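Local coordinates for protein U4/U6 snRNA-associated-splicing factor PRP24 (Saccharomyces cerevisiae, PDB 4N0T) that binds U6 snRNA, promotes its annealing to U4 snRNA and serves as a recycling factor of the spliceosome, at residues C85-T97 with K150-N162. Numbering follows the deposited sequence.
Sequences CTLWMTNFPPSYT and KIEGYTLVTKVSN. With nucleotides of chain B.
Trp88 and Lys159 pair across neighbouring antiparallel strands of the second RNA recognition motif, and their side chains run side by side onto the RNA-binding face, where CD of Lys159 meets the indole edge at CE3, 3.9 Å away. The base of A20 of chain B lies on one indole face, its C5 3.5 Å above the ring centre. Ser161 OG comes within 3.4 Å of C2 of this adenine, and Asn162 N donates to its N1. An alanine in place of Trp88 would probably leave A20 without its stacking surface and CD of Lys159 without the ring edge it lies against. Farther along, Asn91 joins both partners: with CG anti to its backbone N (chi1 -155°), its amide receives U17 N3 of chain B on OD1 at 2.7 Å, while ND2 donates a hydrogen bond to Thr155 O at 2.9 Å, from above that carbonyl's plane. A water that also takes Thr155 N-H accepts from ND2, so three bonds hold the amide. Tyr154 brings a ring edge to U17 O2; over one face sits Pro93 CA in a CH-pi contact, 4.2 Å from the centroid. Behind this first shell, paired backbone hydrogen bonds join Trp88 with Lys159 and Thr90 with Val157, setting 86-90 antiparallel to 157-160. Met89 turns to the other side of the sheet, where its CG packs 3.7 Å from Leu156 CD1; Leu87 and Thr158 reach helix 136-146 there. RNA recognition thus divides its chemistry: an aromatic platform probably supplies much of the affinity, while a backbone N-H and the amide oxygen of Asn91 read base edges, which probably confers selectivity.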
ATOM      1  N   CYS A  85       5.574   7.052 -20.652  1.00 19.81           N
ATOM      2  CA  CYS A  85       4.818   8.101 -19.991  1.00 17.71           C
ATOM      3  C   CYS A  85       4.321   7.711 -18.607  1.00 16.02           C
ATOM      4  O   CYS A  85       3.354   8.294 -18.118  1.00 17.52           O
ATOM      5  CB  CYS A  85       3.598   8.462 -20.829  1.00 16.83           C
ATOM      6  SG  CYS A  85       4.000   9.333 -22.367  1.00 23.17           S
ATOM      7  N   THR A  86       4.962   6.725 -17.977  1.00 19.02           N
ATOM      8  CA  THR A  86       4.485   6.251 -16.688  1.00 19.25           C
ATOM      9  C   THR A  86       5.560   6.407 -15.608  1.00 14.02           C
ATOM     10  O   THR A  86       6.717   6.022 -15.801  1.00 19.90           O
ATOM     11  CB  THR A  86       4.042   4.770 -16.779  1.00 17.19           C
ATOM     12  OG1 THR A  86       3.014   4.645 -17.774  1.00 21.52           O
ATOM     13  CG2 THR A  86       3.511   4.281 -15.434  1.00 17.42           C
ATOM     14  N   LEU A  87       5.159   6.984 -14.477  1.00 13.92           N
ATOM     15  CA  LEU A  87       6.034   7.110 -13.320  1.00 13.97           C
ATOM     16  C   LEU A  87       5.641   6.089 -12.264  1.00 14.46           C
ATOM     17  O   LEU A  87       4.469   5.703 -12.156  1.00 15.92           O
ATOM     18  CB  LEU A  87       5.843   8.479 -12.696  1.00 17.31           C
ATOM     19  CG  LEU A  87       6.046   9.629 -13.669  1.00 24.38           C
ATOM     20  CD1 LEU A  87       5.434  10.885 -13.093  1.00 31.40           C
ATOM     21  CD2 LEU A  87       7.520   9.794 -13.906  1.00 20.89           C
ATOM     22  N   TRP A  88       6.621   5.664 -11.480  1.00 14.09           N
ATOM     23  CA  TRP A  88       6.328   4.945 -10.253  1.00 13.33           C
ATOM     24  C   TRP A  88       6.858   5.792  -9.108  1.00 14.45           C
ATOM     25  O   TRP A  88       8.005   6.269  -9.148  1.00 15.79           O
ATOM     26  CB  TRP A  88       6.970   3.560 -10.274  1.00 14.29           C
ATOM     27  CG  TRP A  88       6.796   2.750  -9.014  1.00 15.36           C
ATOM     28  CD1 TRP A  88       5.734   1.956  -8.685  1.00 16.59           C
ATOM     29  CD2 TRP A  88       7.755   2.596  -7.960  1.00 13.65           C
ATOM     30  NE1 TRP A  88       5.968   1.326  -7.471  1.00 13.60           N
ATOM     31  CE2 TRP A  88       7.196   1.717  -7.004  1.00 13.22           C
ATOM     32  CE3 TRP A  88       9.028   3.131  -7.723  1.00 14.77           C
ATOM     33  CZ2 TRP A  88       7.872   1.354  -5.831  1.00 13.28           C
ATOM     34  CZ3 TRP A  88       9.702   2.764  -6.561  1.00 18.32           C
ATOM     35  CH2 TRP A  88       9.119   1.885  -5.628  1.00 15.94           C
ATOM     36  N   MET A  89       6.014   5.993  -8.107  1.00 14.20           N
ATOM     37  CA  MET A  89       6.332   6.854  -6.979  1.00 12.15           C
ATOM     38  C   MET A  89       6.160   6.104  -5.662  1.00 17.92           C
ATOM     39  O   MET A  89       5.202   5.346  -5.492  1.00 15.34           O
ATOM     40  CB  MET A  89       5.427   8.089  -7.033  1.00 16.48           C
ATOM     41  CG  MET A  89       5.705   9.147  -5.999  1.00 20.64           C
ATOM     42  SD  MET A  89       4.532  10.521  -6.237  1.00 22.87           S
ATOM     43  CE  MET A  89       5.231  11.306  -7.681  1.00 23.28           C
ATOM     44  N   THR A  90       7.098   6.283  -4.737  1.00 14.69           N
ATOM     45  CA  THR A  90       6.892   5.738  -3.410  1.00 10.49           C
ATOM     46  C   THR A  90       7.425   6.660  -2.316  1.00 15.95           C
ATOM     47  O   THR A  90       8.091   7.674  -2.596  1.00 15.40           O
ATOM     48  CB  THR A  90       7.481   4.305  -3.261  1.00 13.49           C
ATOM     49  OG1 THR A  90       6.918   3.706  -2.091  1.00 13.03           O
ATOM     50  CG2 THR A  90       9.016   4.336  -3.117  1.00 16.39           C
ATOM     51  N   ASN A  91       7.093   6.306  -1.078  1.00 13.69           N
ATOM     52  CA  ASN A  91       7.513   7.060   0.102  1.00 13.05           C
ATOM     53  C   ASN A  91       6.986   8.499   0.131  1.00 16.65           C
ATOM     54  O   ASN A  91       7.652   9.406   0.658  1.00 19.05           O
ATOM     55  CB  ASN A  91       9.030   7.056   0.277  1.00 15.75           C
ATOM     56  CG  ASN A  91       9.438   7.281   1.730  1.00 16.24           C
ATOM     57  OD1 ASN A  91       8.785   6.788   2.653  1.00 17.37           O
ATOM     58  ND2 ASN A  91      10.506   8.057   1.938  1.00 20.27           N
ATOM     59  N   PHE A  92       5.806   8.716  -0.449  1.00 15.72           N
ATOM     60  CA  PHE A  92       5.035   9.908  -0.103  1.00 18.04           C
ATOM     61  C   PHE A  92       4.485   9.705   1.308  1.00 19.93           C
ATOM     62  O   PHE A  92       4.478   8.579   1.817  1.00 18.12           O
ATOM     63  CB  PHE A  92       3.926  10.192  -1.138  1.00 17.31           C
ATOM     64  CG  PHE A  92       3.191   8.962  -1.633  1.00 15.66           C
ATOM     65  CD1 PHE A  92       2.114   8.445  -0.927  1.00 14.01           C
ATOM     66  CD2 PHE A  92       3.551   8.364  -2.844  1.00 18.82           C
ATOM     67  CE1 PHE A  92       1.401   7.333  -1.414  1.00 14.97           C
ATOM     68  CE2 PHE A  92       2.856   7.248  -3.335  1.00 15.55           C
ATOM     69  CZ  PHE A  92       1.787   6.735  -2.620  1.00 14.64           C
ATOM     70  N   PRO A  93       4.040  10.789   1.972  1.00 23.26           N
ATOM     71  CA  PRO A  93       3.526  10.618   3.338  1.00 24.80           C
ATOM     72  C   PRO A  93       2.345   9.641   3.413  1.00 19.78           C
ATOM     73  O   PRO A  93       1.586   9.526   2.450  1.00 23.96           O
ATOM     74  CB  PRO A  93       3.077  12.039   3.717  1.00 27.11           C
ATOM     75  CG  PRO A  93       3.982  12.917   2.939  1.00 24.99           C
ATOM     76  CD  PRO A  93       4.141  12.214   1.599  1.00 26.39           C
ATOM     77  N   PRO A  94       2.197   8.935   4.547  1.00 22.25           N
ATOM     78  CA  PRO A  94       1.193   7.883   4.755  1.00 25.41           C
ATOM     79  C   PRO A  94      -0.254   8.310   4.530  1.00 30.58           C
ATOM     80  O   PRO A  94      -1.118   7.463   4.261  1.00 36.23           O
ATOM     81  CB  PRO A  94       1.386   7.515   6.234  1.00 25.16           C
ATOM     82  CG  PRO A  94       2.802   7.811   6.508  1.00 29.40           C
ATOM     83  CD  PRO A  94       3.170   8.991   5.655  1.00 26.08           C
ATOM     84  N   SER A  95      -0.511   9.604   4.656  1.00 30.86           N
ATOM     85  CA  SER A  95      -1.861  10.135   4.524  1.00 39.37           C
ATOM     86  C   SER A  95      -2.061  10.864   3.192  1.00 35.66           C
ATOM     87  O   SER A  95      -3.116  11.471   2.963  1.00 32.04           O
ATOM     88  CB  SER A  95      -2.157  11.079   5.684  1.00 39.41           C
ATOM     89  OG  SER A  95      -1.226  12.146   5.693  1.00 37.68           O
ATOM     90  N   TYR A  96      -1.054  10.817   2.321  1.00 29.73           N
ATOM     91  CA  TYR A  96      -1.211  11.371   0.974  1.00 27.27           C
ATOM     92  C   TYR A  96      -2.308  10.627   0.234  1.00 27.11           C
ATOM     93  O   TYR A  96      -2.434   9.400   0.341  1.00 27.39           O
ATOM     94  CB  TYR A  96       0.095  11.287   0.185  1.00 27.50           C
ATOM     95  CG  TYR A  96       0.685  12.624  -0.209  1.00 25.95           C
ATOM     96  CD1 TYR A  96       0.729  13.684   0.695  1.00 30.45           C
ATOM     97  CD2 TYR A  96       1.216  12.823  -1.484  1.00 28.72           C
ATOM     98  CE1 TYR A  96       1.275  14.903   0.335  1.00 35.47           C
ATOM     99  CE2 TYR A  96       1.771  14.041  -1.847  1.00 31.79           C
ATOM    100  CZ  TYR A  96       1.794  15.073  -0.931  1.00 37.27           C
ATOM    101  OH  TYR A  96       2.338  16.288  -1.278  1.00 43.66           O
ATOM    102  N   THR A  97      -3.107  11.381  -0.517  1.00 25.58           N
ATOM    103  CA  THR A  97      -4.171  10.825  -1.332  1.00 24.59           C
ATOM    104  C   THR A  97      -3.852  11.010  -2.813  1.00 20.72           C
ATOM    105  O   THR A  97      -2.876  11.673  -3.189  1.00 20.14           O
ATOM    106  CB  THR A  97      -5.499  11.549  -1.067  1.00 28.93           C
ATOM    107  OG1 THR A  97      -5.352  12.928  -1.434  1.00 29.06           O
ATOM    108  CG2 THR A  97      -5.877  11.458   0.400  1.00 27.66           C
ATOM    109  N   LYS A 150      11.448  16.434  -0.381  1.00 35.51           N
ATOM    110  CA  LYS A 150      11.060  16.160   0.999  1.00 34.15           C
ATOM    111  C   LYS A 150       9.661  16.695   1.306  1.00 37.29           C
ATOM    112  O   LYS A 150       9.374  17.882   1.127  1.00 42.59           O
ATOM    113  CB  LYS A 150      12.104  16.710   1.975  1.00 37.37           C
ATOM    114  CG  LYS A 150      13.426  15.954   1.933  1.00 44.29           C
ATOM    115  CD  LYS A 150      14.467  16.624   2.820  1.00 49.25           C
ATOM    116  CE  LYS A 150      15.530  15.638   3.287  1.00 49.69           C
ATOM    117  NZ  LYS A 150      16.241  14.997   2.146  1.00 51.87           N
ATOM    118  N   ILE A 151       8.784  15.799   1.742  1.00 31.88           N
ATOM    119  CA  ILE A 151       7.411  16.148   2.070  1.00 30.23           C
ATOM    120  C   ILE A 151       7.084  15.587   3.451  1.00 37.06           C
ATOM    121  O   ILE A 151       7.104  14.370   3.648  1.00 33.43           O
ATOM    122  CB  ILE A 151       6.417  15.556   1.036  1.00 31.85           C
ATOM    123  CG1 ILE A 151       6.884  15.845  -0.395  1.00 34.85           C
ATOM    124  CG2 ILE A 151       4.999  16.061   1.295  1.00 28.88           C
ATOM    125  CD1 ILE A 151       5.953  15.305  -1.472  1.00 33.60           C
ATOM    126  N   GLU A 152       6.800  16.469   4.408  1.00 38.11           N
ATOM    127  CA  GLU A 152       6.492  16.053   5.779  1.00 38.17           C
ATOM    128  C   GLU A 152       7.546  15.125   6.384  1.00 34.04           C
ATOM    129  O   GLU A 152       7.217  14.246   7.180  1.00 41.05           O
ATOM    130  CB  GLU A 152       5.122  15.369   5.848  1.00 41.99           C
ATOM    131  CG  GLU A 152       3.961  16.193   5.315  1.00 46.82           C
ATOM    132  CD  GLU A 152       2.650  15.423   5.367  1.00 54.76           C
ATOM    133  OE1 GLU A 152       2.575  14.438   6.133  1.00 57.85           O
ATOM    134  OE2 GLU A 152       1.703  15.794   4.640  1.00 58.43           O
ATOM    135  N   GLY A 153       8.803  15.315   6.001  1.00 33.06           N
ATOM    136  CA  GLY A 153       9.885  14.506   6.533  1.00 33.07           C
ATOM    137  C   GLY A 153      10.188  13.266   5.707  1.00 33.85           C
ATOM    138  O   GLY A 153      11.160  12.557   5.979  1.00 37.00           O
ATOM    139  N   TYR A 154       9.359  12.999   4.696  1.00 31.14           N
ATOM    140  CA  TYR A 154       9.565  11.833   3.828  1.00 27.50           C
ATOM    141  C   TYR A 154      10.281  12.221   2.536  1.00 26.03           C
ATOM    142  O   TYR A 154       9.856  13.139   1.828  1.00 31.27           O
ATOM    143  CB  TYR A 154       8.219  11.158   3.511  1.00 30.16           C
ATOM    144  CG  TYR A 154       7.510  10.582   4.719  1.00 27.29           C
ATOM    145  CD1 TYR A 154       6.673  11.369   5.511  1.00 24.89           C
ATOM    146  CD2 TYR A 154       7.675   9.243   5.070  1.00 28.25           C
ATOM    147  CE1 TYR A 154       6.030  10.834   6.624  1.00 25.44           C
ATOM    148  CE2 TYR A 154       7.034   8.705   6.173  1.00 26.94           C
ATOM    149  CZ  TYR A 154       6.220   9.505   6.948  1.00 28.54           C
ATOM    150  OH  TYR A 154       5.580   8.973   8.042  1.00 28.87           O
ATOM    151  N   THR A 155      11.370  11.525   2.223  1.00 25.61           N
ATOM    152  CA  THR A 155      12.062  11.749   0.957  1.00 25.74           C
ATOM    153  C   THR A 155      11.330  10.990  -0.149  1.00 24.49           C
ATOM    154  O   THR A 155      11.355   9.756  -0.201  1.00 20.93           O
ATOM    155  CB  THR A 155      13.524  11.296   1.013  1.00 28.57           C
ATOM    156  OG1 THR A 155      14.217  12.045   2.018  1.00 31.01           O
ATOM    157  CG2 THR A 155      14.206  11.519  -0.320  1.00 29.31           C
ATOM    158  N   LEU A 156      10.679  11.733  -1.033  1.00 22.40           N
ATOM    159  CA  LEU A 156       9.924  11.120  -2.127  1.00 19.87           C
ATOM    160  C   LEU A 156      10.814  10.360  -3.115  1.00 20.69           C
ATOM    161  O   LEU A 156      11.931  10.786  -3.444  1.00 19.50           O
ATOM    162  CB  LEU A 156       9.108  12.198  -2.862  1.00 17.45           C
ATOM    163  CG  LEU A 156       8.072  11.667  -3.852  1.00 17.85           C
ATOM    164  CD1 LEU A 156       6.943  11.024  -3.077  1.00 17.06           C
ATOM    165  CD2 LEU A 156       7.522  12.812  -4.721  1.00 17.94           C
ATOM    166  N   VAL A 157      10.321   9.219  -3.593  1.00 17.55           N
ATOM    167  CA  VAL A 157      10.991   8.498  -4.664  1.00 14.59           C
ATOM    168  C   VAL A 157      10.122   8.590  -5.909  1.00 14.88           C
ATOM    169  O   VAL A 157       8.940   8.233  -5.862  1.00 18.12           O
ATOM    170  CB  VAL A 157      11.151   7.004  -4.314  1.00 17.50           C
ATOM    171  CG1 VAL A 157      11.698   6.240  -5.512  1.00 17.22           C
ATOM    172  CG2 VAL A 157      12.064   6.839  -3.111  1.00 22.45           C
ATOM    173  N   THR A 158      10.683   9.110  -7.004  1.00 17.37           N
ATOM    174  CA  THR A 158       9.945   9.194  -8.282  1.00 16.05           C
ATOM    175  C   THR A 158      10.829   8.629  -9.390  1.00 19.01           C
ATOM    176  O   THR A 158      11.959   9.087  -9.588  1.00 21.67           O
ATOM    177  CB  THR A 158       9.532  10.654  -8.618  1.00 16.38           C
ATOM    178  OG1 THR A 158       8.726  11.172  -7.560  1.00 19.96           O
ATOM    179  CG2 THR A 158       8.714  10.704  -9.919  1.00 16.11           C
ATOM    180  N   LYS A 159      10.327   7.618 -10.102  1.00 16.14           N
ATOM    181  CA  LYS A 159      11.102   6.904 -11.109  1.00 16.56           C
ATOM    182  C   LYS A 159      10.296   6.744 -12.391  1.00 16.64           C
ATOM    183  O   LYS A 159       9.068   6.673 -12.354  1.00 16.58           O
ATOM    184  CB  LYS A 159      11.481   5.501 -10.597  1.00 19.78           C
ATOM    185  CG  LYS A 159      12.426   5.469  -9.393  1.00 20.60           C
ATOM    186  CD  LYS A 159      12.633   4.020  -8.897  1.00 23.34           C
ATOM    187  CE  LYS A 159      13.657   3.928  -7.774  1.00 30.33           C
ATOM    188  NZ  LYS A 159      15.044   4.032  -8.299  1.00 34.15           N
ATOM    189  N   VAL A 160      10.989   6.687 -13.521  1.00 18.60           N
ATOM    190  CA  VAL A 160      10.376   6.204 -14.741  1.00 18.74           C
ATOM    191  C   VAL A 160      10.039   4.731 -14.487  1.00 19.02           C
ATOM    192  O   VAL A 160      10.909   3.950 -14.095  1.00 22.99           O
ATOM    193  CB  VAL A 160      11.321   6.362 -15.940  1.00 25.42           C
ATOM    194  CG1 VAL A 160      10.728   5.709 -17.170  1.00 29.30           C
ATOM    195  CG2 VAL A 160      11.565   7.854 -16.211  1.00 25.34           C
ATOM    196  N   SER A 161       8.771   4.366 -14.663  1.00 18.25           N
ATOM    197  CA  SER A 161       8.298   3.022 -14.306  1.00 19.22           C
ATOM    198  C   SER A 161       8.915   1.889 -15.133  1.00 21.44           C
ATOM    199  O   SER A 161       8.856   1.890 -16.370  1.00 19.41           O
ATOM    200  CB  SER A 161       6.765   2.964 -14.392  1.00 18.72           C
ATOM    201  OG  SER A 161       6.308   1.644 -14.132  1.00 18.18           O
ATOM    202  N   ASN A 162       9.526   0.934 -14.435  1.00 15.96           N
ATOM    203  CA  ASN A 162       9.925  -0.344 -15.019  1.00 15.77           C
ATOM    204  C   ASN A 162      10.107  -1.325 -13.873  1.00 14.63           C
ATOM    205  O   ASN A 162      11.122  -1.293 -13.189  1.00 17.22           O
ATOM    206  CB  ASN A 162      11.224  -0.256 -15.821  1.00 20.31           C
ATOM    207  CG  ASN A 162      11.612  -1.601 -16.454  1.00 29.09           C
ATOM    208  OD1 ASN A 162      10.945  -2.632 -16.239  1.00 23.48           O
ATOM    209  ND2 ASN A 162      12.681  -1.594 -17.253  1.00 31.90           N
TER
ATOM    210  P     A B  20       8.286  -3.095  -3.532  1.00 15.73           P
ATOM    211  OP1   A B  20       7.528  -3.456  -2.304  1.00 14.42           O
ATOM    212  OP2   A B  20       9.533  -3.844  -3.843  1.00 17.02           O
ATOM    213  O5'   A B  20       7.334  -3.212  -4.798  1.00 12.60           O
ATOM    214  C5'   A B  20       5.995  -2.707  -4.786  1.00 12.25           C
ATOM    215  C4'   A B  20       5.405  -2.714  -6.169  1.00 13.91           C
ATOM    216  O4'   A B  20       6.010  -1.627  -6.924  1.00 13.78           O
ATOM    217  C3'   A B  20       5.644  -3.990  -6.980  1.00 14.88           C
ATOM    218  O3'   A B  20       4.534  -4.223  -7.843  1.00 13.75           O
ATOM    219  C2'   A B  20       6.856  -3.622  -7.831  1.00 14.64           C
ATOM    220  O2'   A B  20       6.970  -4.356  -9.032  1.00 16.24           O
ATOM    221  C1'   A B  20       6.604  -2.135  -8.100  1.00 13.19           C
ATOM    222  N9    A B  20       7.828  -1.383  -8.371  1.00 13.89           N
ATOM    223  C8    A B  20       8.926  -1.251  -7.560  1.00 14.61           C
ATOM    224  N7    A B  20       9.893  -0.550  -8.111  1.00 15.51           N
ATOM    225  C5    A B  20       9.386  -0.187  -9.352  1.00 15.22           C
ATOM    226  C6    A B  20       9.922   0.562 -10.419  1.00 16.71           C
ATOM    227  N6    A B  20      11.139   1.105 -10.382  1.00 15.65           N
ATOM    228  N1    A B  20       9.147   0.723 -11.516  1.00 15.95           N
ATOM    229  C2    A B  20       7.936   0.155 -11.556  1.00 15.63           C
ATOM    230  N3    A B  20       7.337  -0.580 -10.613  1.00 16.19           N
ATOM    231  C4    A B  20       8.117  -0.701  -9.532  1.00 13.25           C
ATOM    232  P     A B  18       7.511  -0.660   5.701  1.00 16.00           P
ATOM    233  OP1   A B  18       6.378  -1.630   5.770  1.00 16.09           O
ATOM    234  OP2   A B  18       8.898  -1.145   5.562  1.00 15.86           O
ATOM    235  O5'   A B  18       7.306   0.347   4.473  1.00 14.42           O
ATOM    236  C5'   A B  18       6.062   0.987   4.236  1.00 15.32           C
ATOM    237  C4'   A B  18       6.192   2.072   3.187  1.00 15.01           C
ATOM    238  O4'   A B  18       7.209   3.034   3.582  1.00 15.91           O
ATOM    239  C3'   A B  18       6.633   1.618   1.802  1.00 15.99           C
ATOM    240  O3'   A B  18       5.564   1.095   1.041  1.00 13.89           O
ATOM    241  C2'   A B  18       7.241   2.889   1.219  1.00 12.01           C
ATOM    242  O2'   A B  18       6.227   3.808   0.846  1.00 13.75           O
ATOM    243  C1'   A B  18       7.938   3.456   2.450  1.00 15.11           C
ATOM    244  N9    A B  18       9.324   2.971   2.590  1.00 14.19           N
ATOM    245  C8    A B  18       9.839   2.163   3.580  1.00 14.49           C
ATOM    246  N7    A B  18      11.119   1.931   3.441  1.00 16.02           N
ATOM    247  C5    A B  18      11.476   2.641   2.307  1.00 16.61           C
ATOM    248  C6    A B  18      12.699   2.794   1.647  1.00 17.32           C
ATOM    249  N6    A B  18      13.842   2.232   2.069  1.00 18.02           N
ATOM    250  N1    A B  18      12.728   3.555   0.534  1.00 19.33           N
ATOM    251  C2    A B  18      11.593   4.131   0.117  1.00 19.71           C
ATOM    252  N3    A B  18      10.383   4.055   0.667  1.00 16.41           N
ATOM    253  C4    A B  18      10.383   3.281   1.767  1.00 15.14           C
ATOM    254  P     U B  17      11.325   1.591  11.002  1.00 38.21           P
ATOM    255  OP1   U B  17      10.655   2.912  11.161  1.00 36.67           O
ATOM    256  OP2   U B  17      11.785   0.848  12.195  1.00 33.30           O
ATOM    257  O5'   U B  17      10.284   0.652  10.233  1.00 29.91           O
ATOM    258  C5'   U B  17      10.023   0.776   8.837  1.00 23.33           C
ATOM    259  C4'   U B  17       8.764   1.565   8.562  1.00 20.18           C
ATOM    260  O4'   U B  17       9.063   2.983   8.668  1.00 21.17           O
ATOM    261  C3'   U B  17       8.188   1.407   7.156  1.00 18.43           C
ATOM    262  O3'   U B  17       7.362   0.267   7.006  1.00 17.59           O
ATOM    263  C2'   U B  17       7.450   2.724   6.943  1.00 16.53           C
ATOM    264  O2'   U B  17       6.188   2.730   7.593  1.00 18.86           O
ATOM    265  C1'   U B  17       8.380   3.705   7.649  1.00 18.17           C
ATOM    266  N1    U B  17       9.382   4.231   6.689  1.00 18.35           N
ATOM    267  C2    U B  17       8.923   5.127   5.721  1.00 18.85           C
ATOM    268  O2    U B  17       7.762   5.492   5.665  1.00 21.08           O
ATOM    269  N3    U B  17       9.862   5.579   4.833  1.00 16.79           N
ATOM    270  C4    U B  17      11.197   5.223   4.816  1.00 18.08           C
ATOM    271  O4    U B  17      11.937   5.690   3.953  1.00 20.81           O
ATOM    272  C5    U B  17      11.603   4.304   5.840  1.00 19.08           C
ATOM    273  C6    U B  17      10.702   3.845   6.721  1.00 19.09           C
TER
HETATM  274  O   HOH W   1       7.638  12.236   0.239  1.00 26.74           O
HETATM  275  O   HOH W   2      12.249   9.418   3.931  1.00 27.25           O